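Local coordinates for protein Thf1 (PDB 5MJR) that may take part in photosynthetic membrane biogenesis and associates with the FtsH protease complex involved in photosystem II repair in cyanobacteria, at residues A[93-96]-A[97-101]; A[195-198]-A[199-202]. All coordinates share one frame; numbering follows the deposited sequence. Where two conformers were deposited one is given.

Overall arrangement
Both interactions are local, each joining residues a turn or so apart near the C-terminal end of a helix in this all-helical protein. Interaction 1 belongs to helix 90-100 and is largely buried; interaction 2 lies at the surface, where helix 186-198 runs out into the loop at 199-202. Their centres are about 24 Å apart and their nearest atoms about 12 Å, so they do not touch. Interaction 1 has regular i to i-4 backbone bonds, with a sulfur and a methyl laid over aromatic faces. Interaction 2 has two weak i to i-3 bonds; an asparagine and a leucine fold back on the last turn, and a water bridges the backbone beyond it.

Interaction 1: A[93-96]-A[97-101]; sequences IFHA and LCVAE
The backbone N of L97 donates to the carbonyl O of I93 at 2.9 Å, one of four successive i to i-4 bonds that hold this part of helix 90-100. The others run from C98 to F94, V99 to H95 and A100 to A96.

On this frame, two of these i to i+4 pairs also meet through their side chains. C98 SG lies over one face of the F94 ring, displaced toward its rim, 3.8 Å from the centroid and 25° off the ring normal. Its nearest ring atom is F94 CZ, 3.5 Å from C98 SG. The thiol reaches back because SG lies beside the backbone N of C98 (chi1 -70°), while F94 swings its ring forward with CG anti to the backbone N (chi1 -175°). Cysteine suits this site, being small and carrying a polarisable sulfur that can rest on an aromatic face.

One step along, V99 CG1 covers a face of the H95 imidazole in a CH-pi contact, 3.8 Å from H95 CE1. This pair is on the more exposed side, where a polar ring is at home.

The buried residues pack against their surroundings: I93 touches M81 and Y84, A96 and A100 are small enough to let F31 of helix 24-34 come close, L97 packs on L50 of helix 41-58, and F94 meets F77 of helix 67-80 edge-to-face while touching P105 and K109 of helix 105-113.

Interaction 2: A[195-198]-A[199-202]; sequences LYRS and NLDK
L195 meets N199 at the end of helix 186-198, where the amide of N199 lies beside the carbonyl and the side chain of L195, ND2 being 3.0 Å from L195 O. The two side chains lie obliquely; the approach of L195 CD1 to N199 ND2, 3.1 Å, is unusually short and its detail doubtful. N199 folds back there with CG beside its backbone N (chi1 -75°), which turns the amide toward the preceding turn.

Next comes Y196, whose carbonyl accepts a weak bond from the backbone N of N199 at 3.2 Å. Its ring has one face turned to L200 CD2, 4.2 Å from Y196 CE2, and the ring also packs on helices 67-80 and 150-162.

R197 O takes a second weak bond, 3.5 Å from the backbone N of L200. The arginine and L200 lie alongside each other, pointing the same way, with R197 NE 4.0 Å from L200 CD1; the long aliphatic stem suits a leucine neighbour, and the residue is exposed, with NH1 near Y157 OH.

At S198 the carbonyl is linked to the backbone N of D201 through one water, 2.8 Å from each, and in the conformer given the hydroxyl OG bonds to E194 O within the helix.

Replacing N199 by an alanine would remove the amide and would probably leave the L195 side chain less covered and the L195 carbonyl without the amide nitrogen beside it.

Weak i to i-3 bonds and a water bridge thus mark the way out of the helix, a chemistry that fits a chain leaving it at a solvent-facing surface.

Interaction 1: A[93-96]-A[97-101]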
loop_
_atom_site.group_PDB
_atom_site.type_symbol
_atom_site.label_atom_id
_atom_site.label_comp_id
_atom_site.label_asym_id
_atom_site.label_seq_id
_atom_site.Cartn_x
_atom_site.Cartn_y
_atom_site.Cartn_z
ATOM N N ILE A 93 8.277 14.776 -0.718
ATOM C CA ILE A 93 6.872 14.680 -0.404
ATOM C C ILE A 93 6.550 13.355 0.381
ATOM O O ILE A 93 5.791 13.377 1.336
ATOM C CB ILE A 93 5.963 14.782 -1.672
ATOM C CG1 ILE A 93 6.065 16.234 -2.224
ATOM C CG2 ILE A 93 4.558 14.362 -1.416
ATOM C CD1 ILE A 93 5.461 16.439 -3.556
ATOM N N PHE A 94 7.138 12.227 -0.097
ATOM C CA PHE A 94 6.933 10.974 0.623
ATOM C C PHE A 94 7.454 11.039 2.087
ATOM O O PHE A 94 6.787 10.600 3.009
ATOM C CB PHE A 94 7.558 9.837 -0.115
ATOM C CG PHE A 94 7.262 8.507 0.521
ATOM C CD1 PHE A 94 6.014 7.959 0.342
ATOM C CD2 PHE A 94 8.226 7.846 1.275
ATOM C CE1 PHE A 94 5.662 6.721 0.960
ATOM C CE2 PHE A 94 7.930 6.624 1.878
ATOM C CZ PHE A 94 6.610 6.103 1.705
ATOM N N HIS A 95 8.619 11.667 2.230
ATOM C CA HIS A 95 9.208 11.827 3.547
ATOM C C HIS A 95 8.222 12.583 4.438
ATOM O O HIS A 95 7.933 12.217 5.577
ATOM C CB HIS A 95 10.569 12.483 3.417
ATOM C CG HIS A 95 11.184 12.812 4.779
ATOM N ND1 HIS A 95 10.792 13.964 5.496
ATOM C CD2 HIS A 95 12.221 12.254 5.454
ATOM C CE1 HIS A 95 11.491 14.065 6.611
ATOM N NE2 HIS A 95 12.287 12.971 6.640
ATOM N N ALA A 96 7.755 13.720 3.911
ATOM C CA ALA A 96 6.838 14.581 4.649
ATOM C C ALA A 96 5.537 13.891 5.032
ATOM O O ALA A 96 4.993 14.031 6.156
ATOM C CB ALA A 96 6.604 15.877 3.902
ATOM N N LEU A 97 5.010 13.119 4.085
ATOM C CA LEU A 97 3.777 12.374 4.299
ATOM C C LEU A 97 4.008 11.388 5.470
ATOM O O LEU A 97 3.186 11.322 6.382
ATOM C CB LEU A 97 3.438 11.595 3.010
ATOM C CG LEU A 97 2.100 10.788 3.136
ATOM C CD1 LEU A 97 1.139 11.117 2.007
ATOM C CD2 LEU A 97 2.493 9.414 2.879
ATOM N N CYS A 98 5.113 10.683 5.473
ATOM C CA CYS A 98 5.301 9.695 6.537
ATOM C C CYS A 98 5.510 10.327 7.897
ATOM O O CYS A 98 4.892 9.925 8.906
ATOM C CB CYS A 98 6.474 8.770 6.187
ATOM S SG CYS A 98 6.114 7.655 4.822
ATOM N N VAL A 99 6.373 11.362 7.955
ATOM C CA VAL A 99 6.615 11.981 9.255
ATOM C C VAL A 99 5.358 12.644 9.779
ATOM O O VAL A 99 5.113 12.611 11.012
ATOM C CB VAL A 99 7.854 12.881 9.281
ATOM C CG1 VAL A 99 9.106 12.177 8.899
ATOM C CG2 VAL A 99 7.722 14.076 8.499
ATOM N N ALA A 100 4.525 13.209 8.902
ATOM C CA ALA A 100 3.262 13.801 9.339
ATOM C C ALA A 100 2.309 12.779 9.993
ATOM O O ALA A 100 1.466 13.141 10.825
ATOM C CB ALA A 100 2.583 14.454 8.177
ATOM N N GLU A 101 2.444 11.535 9.568
ATOM C CA GLU A 101 1.639 10.434 10.070
ATOM C C GLU A 101 2.342 9.671 11.232
ATOM O O GLU A 101 1.857 8.612 11.596
ATOM C CB GLU A 101 1.385 9.437 8.924
ATOM C CG GLU A 101 0.596 9.954 7.808
ATOM C CD GLU A 101 -0.873 10.172 8.081
ATOM O OE1 GLU A 101 -1.442 9.913 9.132
ATOM O OE2 GLU A 101 -1.500 10.643 7.054
#

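Interaction 2: A[195-198]-A[199-202]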
loop_
_atom_site.group_PDB
_atom_site.type_symbol
_atom_site.label_atom_id
_atom_site.label_comp_id
_atom_site.label_asym_id
_atom_site.label_seq_id
_atom_site.Cartn_x
_atom_site.Cartn_y
_atom_site.Cartn_z
ATOM N N LEU A 195 -11.486 -1.327 -8.309
ATOM C CA LEU A 195 -11.497 0.115 -8.211
ATOM C C LEU A 195 -10.142 0.682 -8.499
ATOM O O LEU A 195 -9.945 1.619 -9.357
ATOM C CB LEU A 195 -12.020 0.575 -6.812
ATOM C CG LEU A 195 -12.302 2.075 -6.606
ATOM C CD1 LEU A 195 -13.310 2.475 -7.617
ATOM C CD2 LEU A 195 -12.721 2.311 -5.146
ATOM N N TYR A 196 -9.138 0.227 -7.788
ATOM C CA TYR A 196 -7.823 0.778 -7.963
ATOM C C TYR A 196 -7.417 0.729 -9.471
ATOM O O TYR A 196 -6.861 1.635 -10.017
ATOM C CB TYR A 196 -6.832 -0.032 -7.141
ATOM C CG TYR A 196 -5.386 0.396 -7.178
ATOM C CD1 TYR A 196 -4.942 1.567 -6.588
ATOM C CD2 TYR A 196 -4.416 -0.472 -7.731
ATOM C CE1 TYR A 196 -3.577 1.921 -6.665
ATOM C CE2 TYR A 196 -3.070 -0.143 -7.789
ATOM C CZ TYR A 196 -2.654 1.062 -7.203
ATOM O OH TYR A 196 -1.344 1.406 -7.259
ATOM N N ARG A 197 -7.500 -0.468 -10.092
ATOM C CA ARG A 197 -7.063 -0.731 -11.458
ATOM C C ARG A 197 -7.865 0.045 -12.470
ATOM O O ARG A 197 -7.310 0.632 -13.397
ATOM C CB ARG A 197 -7.002 -2.196 -11.787
ATOM C CG ARG A 197 -5.836 -2.978 -11.124
ATOM C CD ARG A 197 -4.485 -2.693 -11.847
ATOM N NE ARG A 197 -4.635 -3.029 -13.287
ATOM C CZ ARG A 197 -4.659 -4.261 -13.840
ATOM N NH1 ARG A 197 -4.377 -5.351 -13.094
ATOM N NH2 ARG A 197 -4.755 -4.376 -15.160
ATOM N N SER A 198 -9.144 0.225 -12.200
ATOM C CA SER A 198 -10.007 0.913 -13.159
ATOM C C SER A 198 -9.773 2.408 -13.082
ATOM O O SER A 198 -10.056 3.119 -14.063
ATOM C CB SER A 198 -11.462 0.604 -12.939
ATOM O OG SER A 198 -11.625 -0.785 -13.103
ATOM N N ASN A 199 -9.108 2.848 -12.024
ATOM C CA ASN A 199 -8.991 4.322 -11.827
ATOM C C ASN A 199 -7.547 4.858 -12.067
ATOM O O ASN A 199 -7.303 6.069 -11.916
ATOM C CB ASN A 199 -9.507 4.780 -10.507
ATOM C CG ASN A 199 -10.970 4.774 -10.453
ATOM O OD1 ASN A 199 -11.632 5.195 -11.380
ATOM N ND2 ASN A 199 -11.498 4.212 -9.376
ATOM N N LEU A 200 -6.700 3.979 -12.630
ATOM C CA LEU A 200 -5.276 4.298 -12.785
ATOM C C LEU A 200 -5.113 5.658 -13.535
ATOM O O LEU A 200 -4.135 6.348 -13.259
ATOM C CB LEU A 200 -4.488 3.158 -13.415
ATOM C CG LEU A 200 -4.259 1.876 -12.651
ATOM C CD1 LEU A 200 -3.640 0.853 -13.630
ATOM C CD2 LEU A 200 -3.405 2.020 -11.373
ATOM N N ASP A 201 -5.997 5.977 -14.499
ATOM C CA ASP A 201 -5.710 7.120 -15.392
ATOM C C ASP A 201 -6.484 8.374 -14.959
ATOM O O ASP A 201 -6.285 9.438 -15.551
ATOM C CB ASP A 201 -6.093 6.814 -16.839
ATOM C CG ASP A 201 -5.560 7.843 -17.858
ATOM O OD1 ASP A 201 -4.299 8.123 -17.995
ATOM O OD2 ASP A 201 -6.515 8.296 -18.565
ATOM N N LYS A 202 -7.338 8.248 -13.935
ATOM C CA LYS A 202 -8.233 9.384 -13.525
ATOM C C LYS A 202 -7.474 10.668 -13.143
ATOM O O LYS A 202 -7.855 11.812 -13.570
ATOM C CB LYS A 202 -9.202 8.944 -12.467
ATOM C CG LYS A 202 -10.303 8.012 -13.047
ATOM C CD LYS A 202 -11.645 8.577 -12.705
ATOM C CE LYS A 202 -12.792 7.686 -13.164
ATOM N NZ LYS A 202 -13.817 7.649 -12.054
HETATM O O HOH W 1 -8.322 4.817 -15.405
#